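Local coordinates for protein pectinesterase inhibitor 1 (Arabidopsis thaliana, PDB 1X91) that inhibits pectin methylesterase of flowers, siliques and leaves, acting as a secreted helical protein of the apoplast, at residues P18-K23 with S133-N138; A47-T52 with S81-L86. The protein carries 1 engineered substitution. One frame throughout, in Å; residues are numbered along the deposited sequence. Where two conformers were deposited one is given.

Overall arrangement
The two contacts join different parts of one helical protein. Contact 2 joins two helices of the four-helix bundle, 34-62 and 66-94, and is partly buried. Contact 1 lies at the surface, where helix 18-27 of the N-terminal extension meets helix 127-149. Their centres are about 16 Å apart. Along the chain, contact 2 is nested within the loop that contact 1 closes. I136, on the side of helix 127-149 away from F20, packs on 47-52: its CD1 is 3.6 Å from A49 N and its CG1 is 3.7 Å from R48 CB. Helix 127-149 therefore meets the extension on one side and other bundle helices on another. The N-terminal alpha-hairpin extension is required for inhibition.

Contact 1 (P18-K23 with S133-N138); sequences PSFCLK and SKTIKN
The F20 ring overlaps N138, whose CB sits over one face of it. This is a CH-pi contact: N138 CB is 3.9 Å from the centroid of the F20 ring, 24° off the ring normal. CB is displaced toward the rim, so its nearest ring atom is F20 CD2, 3.5 Å from N138 CB. The amide beyond is not stacked on the ring, as the two planes are 44° apart. Its N138 ND2 still comes within 3.9 Å of F20 CG. The T135 methyl CG2 sits obliquely off the far end of the ring, 3.9 Å from both F20 CZ and F20 CE1, and the two side chains cross at about a right angle. F20 reaches these partners because CG is anti to the backbone N (chi1 175°), which extends the ring from helix 18-27 to helix 127-149. The hydroxyl of T135 is turned to its own helix, where OG1 is hydrogen-bonded to N131 O.

The area buried is small, 159 Å² over both sides. F20 also touches L139 and I142, so the ring reaches across onto several turns of helix 127-149. The neighbouring C21 is bonded to C12 in a disulfide, which ties helix 18-27 to the chain before it. On helix 127-149, I136 packs on helices 34-62 and 98-119, and K137 forms a salt bridge with D113. The contact thus lays the N-terminal extension on a helix of the four-helix bundle.

With an alanine in place of F20, N138 CB and the T135 methyl would probably lose their aromatic partner and a gap would be likely to open between the two helices. Across these two segments the attraction is made of C-H groups, a methyl and one aromatic face. It depends on shape and close approach, with no charge pairing between them.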
loop_
_atom_site.group_PDB
_atom_site.type_symbol
_atom_site.label_atom_id
_atom_site.label_comp_id
_atom_site.label_asym_id
_atom_site.label_seq_id
_atom_site.Cartn_x
_atom_site.Cartn_y
_atom_site.Cartn_z
ATOM N N PRO A 18 4.928 -10.795 -8.393
ATOM C CA PRO A 18 6.347 -11.006 -8.098
ATOM C C PRO A 18 7.242 -10.062 -8.898
ATOM O O PRO A 18 8.253 -9.675 -8.309
ATOM C CB PRO A 18 6.557 -12.523 -8.379
ATOM C CG PRO A 18 5.231 -13.070 -8.087
ATOM C CD PRO A 18 4.272 -12.050 -8.797
ATOM N N SER A 19 6.926 -9.692 -10.149
ATOM C CA SER A 19 7.745 -8.747 -10.912
ATOM C C SER A 19 7.898 -7.451 -10.117
ATOM O O SER A 19 9.006 -6.947 -9.935
ATOM C CB SER A 19 7.182 -8.440 -12.298
ATOM O OG SER A 19 7.176 -9.635 -13.089
ATOM N N PHE A 20 6.778 -6.916 -9.655
ATOM C CA PHE A 20 6.836 -5.690 -8.863
ATOM C C PHE A 20 7.714 -5.831 -7.634
ATOM O O PHE A 20 8.536 -4.950 -7.319
ATOM C CB PHE A 20 5.437 -5.225 -8.460
ATOM C CG PHE A 20 5.463 -4.014 -7.543
ATOM C CD1 PHE A 20 5.332 -2.753 -8.056
ATOM C CD2 PHE A 20 5.604 -4.165 -6.183
ATOM C CE1 PHE A 20 5.328 -1.632 -7.218
ATOM C CE2 PHE A 20 5.678 -3.049 -5.329
ATOM C CZ PHE A 20 5.507 -1.793 -5.857
ATOM N N CYS A 21 7.556 -6.932 -6.921
ATOM C CA CYS A 21 8.278 -7.190 -5.695
ATOM C C CYS A 21 9.767 -7.320 -5.981
ATOM O O CYS A 21 10.560 -6.742 -5.286
ATOM C CB CYS A 21 7.770 -8.448 -5.014
ATOM S SG CYS A 21 8.607 -9.044 -3.566
ATOM N N LEU A 22 10.129 -8.048 -7.036
ATOM C CA LEU A 22 11.529 -8.151 -7.419
ATOM C C LEU A 22 12.119 -6.792 -7.755
ATOM O O LEU A 22 13.208 -6.471 -7.341
ATOM C CB LEU A 22 11.697 -9.119 -8.599
ATOM C CG LEU A 22 11.347 -10.571 -8.282
ATOM C CD1 LEU A 22 11.202 -11.379 -9.603
ATOM C CD2 LEU A 22 12.355 -11.277 -7.329
ATOM N N LYS A 23 11.395 -5.982 -8.509
ATOM C CA LYS A 23 11.834 -4.653 -8.795
ATOM C C LYS A 23 12.060 -3.867 -7.517
ATOM O O LYS A 23 13.089 -3.215 -7.331
ATOM C CB LYS A 23 10.828 -3.967 -9.705
ATOM C CG LYS A 23 11.133 -2.495 -10.066
ATOM C CD LYS A 23 10.031 -1.844 -10.889
ATOM C CE LYS A 23 10.214 -2.000 -12.341
ATOM N NZ LYS A 23 9.336 -1.058 -13.142
ATOM N N SER A 133 -2.744 2.945 -6.857
ATOM C CA SER A 133 -3.553 2.008 -6.088
ATOM C C SER A 133 -3.057 0.589 -6.236
ATOM O O SER A 133 -2.975 -0.141 -5.264
ATOM C CB SER A 133 -5.032 2.072 -6.456
ATOM O OG SER A 133 -5.579 3.314 -6.031
ATOM N N LYS A 134 -2.718 0.221 -7.457
ATOM C CA LYS A 134 -2.099 -1.078 -7.687
ATOM C C LYS A 134 -0.750 -1.182 -6.961
ATOM O O LYS A 134 -0.460 -2.200 -6.338
ATOM C CB LYS A 134 -1.906 -1.331 -9.188
ATOM C CG LYS A 134 -3.174 -1.554 -9.906
ATOM C CD LYS A 134 -2.920 -1.782 -11.408
ATOM C CE LYS A 134 -4.209 -1.999 -12.159
ATOM N NZ LYS A 134 -3.896 -2.240 -13.600
ATOM N N THR A 135 0.066 -0.150 -7.013
ATOM C CA THR A 135 1.375 -0.120 -6.344
ATOM C C THR A 135 1.194 -0.277 -4.842
ATOM O O THR A 135 1.897 -1.035 -4.198
ATOM C CB THR A 135 2.083 1.176 -6.671
ATOM O OG1 THR A 135 2.486 1.093 -8.061
ATOM C CG2 THR A 135 3.342 1.401 -5.818
ATOM N N ILE A 136 0.219 0.411 -4.270
ATOM C CA ILE A 136 0.020 0.301 -2.830
ATOM C C ILE A 136 -0.485 -1.079 -2.459
ATOM O O ILE A 136 -0.062 -1.620 -1.444
ATOM C CB ILE A 136 -0.911 1.443 -2.325
ATOM C CG1 ILE A 136 -0.170 2.752 -2.393
ATOM C CG2 ILE A 136 -1.456 1.178 -0.909
ATOM C CD1 ILE A 136 -1.058 3.976 -2.414
ATOM N N LYS A 137 -1.380 -1.662 -3.253
ATOM C CA LYS A 137 -1.832 -2.989 -2.996
ATOM C C LYS A 137 -0.625 -3.960 -2.985
ATOM O O LYS A 137 -0.523 -4.819 -2.096
ATOM C CB LYS A 137 -2.875 -3.362 -4.041
ATOM C CG LYS A 137 -3.379 -4.720 -3.928
ATOM C CD LYS A 137 -4.634 -4.847 -4.858
ATOM C CE LYS A 137 -5.064 -6.245 -4.879
ATOM N NZ LYS A 137 -6.129 -6.454 -5.857
ATOM N N ASN A 138 0.246 -3.805 -3.963
ATOM C CA ASN A 138 1.436 -4.674 -4.067
ATOM C C ASN A 138 2.383 -4.486 -2.879
ATOM O O ASN A 138 2.909 -5.475 -2.306
ATOM C CB ASN A 138 2.153 -4.365 -5.376
ATOM C CG ASN A 138 1.384 -4.875 -6.588
ATOM O OD1 ASN A 138 0.603 -5.817 -6.480
ATOM N ND2 ASN A 138 1.581 -4.211 -7.735
#

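Contact 2 (A47-T52 with S81-L86); sequences ARATQT and SAIGNL
The flat group touched across this contact is the A49 carbonyl: I83 CD1 lies over one face of it, 3.9 Å from A49 O. No aromatic ring takes part. The setting is the four-helix bundle, where helices 34-62 and 66-94 form an antiparallel hairpin joined by a short turn. Their short segments here run at 158° to each other, with axes 9.8 Å apart.

A49 faces I83 at the nearest point of the two backbones, where A49 CA is 6.5 Å from I83 CA. A49 CB rests against I83 CG1 at 3.7 Å. One turn further on, L86 CD1 is 4.2 Å from A49 CB. A49 therefore meets both branched side chains with a single carbon. In I83, CG1 is anti to the carbonyl carbon (chi1 -74°), and the chain then extends so that CD1 reaches past A49 to T50. There I83 CD1 is 4.1 Å from T50 CA. T50 has two conformers; in the one described here its hydroxyl is engaged within its own helix, through a hydrogen bond between OG1 and Q46 O.

The neighbours continue this packing. I83 also touches Q46 and L53, which extends its contact along helix 34-62. L86 touches T45 and Q46 on that helix and A108 on helix 98-119, so it meets two helices. T52, also on helix 34-62, is hydrogen-bonded through OG1 to N132 of helix 127-149. T52 OG1 also donates to R48 O at 2.7 Å, tilted 34° from the carbonyl plane, while T52 N makes its hydrogen bond to that oxygen from the opposite face.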
loop_
_atom_site.group_PDB
_atom_site.type_symbol
_atom_site.label_atom_id
_atom_site.label_comp_id
_atom_site.label_asym_id
_atom_site.label_seq_id
_atom_site.Cartn_x
_atom_site.Cartn_y
_atom_site.Cartn_z
ATOM N N ALA A 47 4.368 6.811 1.801
ATOM C CA ALA A 47 4.687 7.930 0.856
ATOM C C ALA A 47 3.750 7.853 -0.338
ATOM O O ALA A 47 3.198 8.870 -0.738
ATOM C CB ALA A 47 6.134 7.836 0.406
ATOM N N ARG A 48 3.555 6.684 -0.914
ATOM C CA ARG A 48 2.647 6.515 -2.043
ATOM C C ARG A 48 1.192 6.881 -1.728
ATOM O O ARG A 48 0.519 7.505 -2.525
ATOM C CB ARG A 48 2.702 5.097 -2.571
ATOM C CG ARG A 48 3.963 4.738 -3.203
ATOM N NE ARG A 48 4.610 5.243 -5.378
ATOM C CZ ARG A 48 5.909 5.200 -5.075
ATOM N N ALA A 49 0.726 6.529 -0.541
ATOM C CA ALA A 49 -0.641 6.784 -0.115
ATOM C C ALA A 49 -0.861 8.253 0.002
ATOM O O ALA A 49 -1.873 8.800 -0.475
ATOM C CB ALA A 49 -0.899 6.085 1.222
ATOM N N THR A 50 0.105 8.923 0.602
ATOM C CA THR A 50 0.035 10.353 0.799
ATOM C C THR A 50 0.058 11.097 -0.546
ATOM O O THR A 50 -0.702 12.042 -0.768
ATOM C CB THR A 50 1.193 10.780 1.699
ATOM O OG1 THR A 50 1.006 10.168 2.978
ATOM C CG2 THR A 50 1.117 12.265 2.003
ATOM N N GLN A 51 0.921 10.675 -1.446
ATOM C CA GLN A 51 0.966 11.281 -2.787
ATOM C C GLN A 51 -0.374 11.088 -3.487
ATOM O O GLN A 51 -0.845 11.983 -4.226
ATOM C CB GLN A 51 2.071 10.644 -3.599
ATOM C CG GLN A 51 3.503 10.944 -3.108
ATOM C CD GLN A 51 4.517 9.853 -3.471
ATOM O OE1 GLN A 51 4.255 8.999 -4.317
ATOM N NE2 GLN A 51 5.697 9.912 -2.859
ATOM N N THR A 52 -0.981 9.923 -3.324
ATOM C CA THR A 52 -2.216 9.585 -4.029
ATOM C C THR A 52 -3.366 10.393 -3.509
ATOM O O THR A 52 -4.218 10.853 -4.306
ATOM C CB THR A 52 -2.528 8.067 -3.920
ATOM O OG1 THR A 52 -1.410 7.342 -4.441
ATOM C CG2 THR A 52 -3.686 7.710 -4.836
ATOM N N SER A 81 -8.356 6.752 5.448
ATOM C CA SER A 81 -8.420 5.615 6.362
ATOM C C SER A 81 -7.175 4.767 6.204
ATOM O O SER A 81 -6.598 4.309 7.195
ATOM C CB SER A 81 -9.672 4.786 6.099
ATOM O OG SER A 81 -10.823 5.479 6.567
ATOM N N ALA A 82 -6.746 4.553 4.974
ATOM C CA ALA A 82 -5.573 3.720 4.762
ATOM C C ALA A 82 -4.335 4.347 5.384
ATOM O O ALA A 82 -3.502 3.658 5.961
ATOM C CB ALA A 82 -5.343 3.471 3.306
ATOM N N ILE A 83 -4.208 5.660 5.253
ATOM C CA ILE A 83 -3.104 6.378 5.843
ATOM C C ILE A 83 -3.097 6.204 7.353
ATOM O O ILE A 83 -2.042 5.981 7.918
ATOM C CB ILE A 83 -3.120 7.894 5.383
ATOM C CG1 ILE A 83 -2.646 7.931 3.938
ATOM C CG2 ILE A 83 -2.252 8.746 6.247
ATOM C CD1 ILE A 83 -3.060 9.181 3.215
ATOM N N GLY A 84 -4.251 6.321 8.009
ATOM C CA GLY A 84 -4.341 6.036 9.428
ATOM C C GLY A 84 -3.958 4.631 9.792
ATOM O O GLY A 84 -3.297 4.410 10.804
ATOM N N ASN A 85 -4.395 3.687 8.958
ATOM C CA ASN A 85 -4.065 2.280 9.183
ATOM C C ASN A 85 -2.590 2.064 9.053
ATOM O O ASN A 85 -2.020 1.330 9.877
ATOM C CB ASN A 85 -4.861 1.327 8.279
ATOM C CG ASN A 85 -6.320 1.250 8.704
ATOM O OD1 ASN A 85 -6.597 1.218 9.888
ATOM N ND2 ASN A 85 -7.233 1.206 7.752
ATOM N N LEU A 86 -1.927 2.730 8.113
ATOM C CA LEU A 86 -0.470 2.551 7.988
ATOM C C LEU A 86 0.290 3.221 9.117
ATOM O O LEU A 86 1.310 2.709 9.570
ATOM C CB LEU A 86 0.033 3.032 6.622
ATOM C CG LEU A 86 -0.470 2.257 5.429
ATOM C CD1 LEU A 86 -0.242 3.098 4.140
ATOM C CD2 LEU A 86 0.236 0.926 5.277
#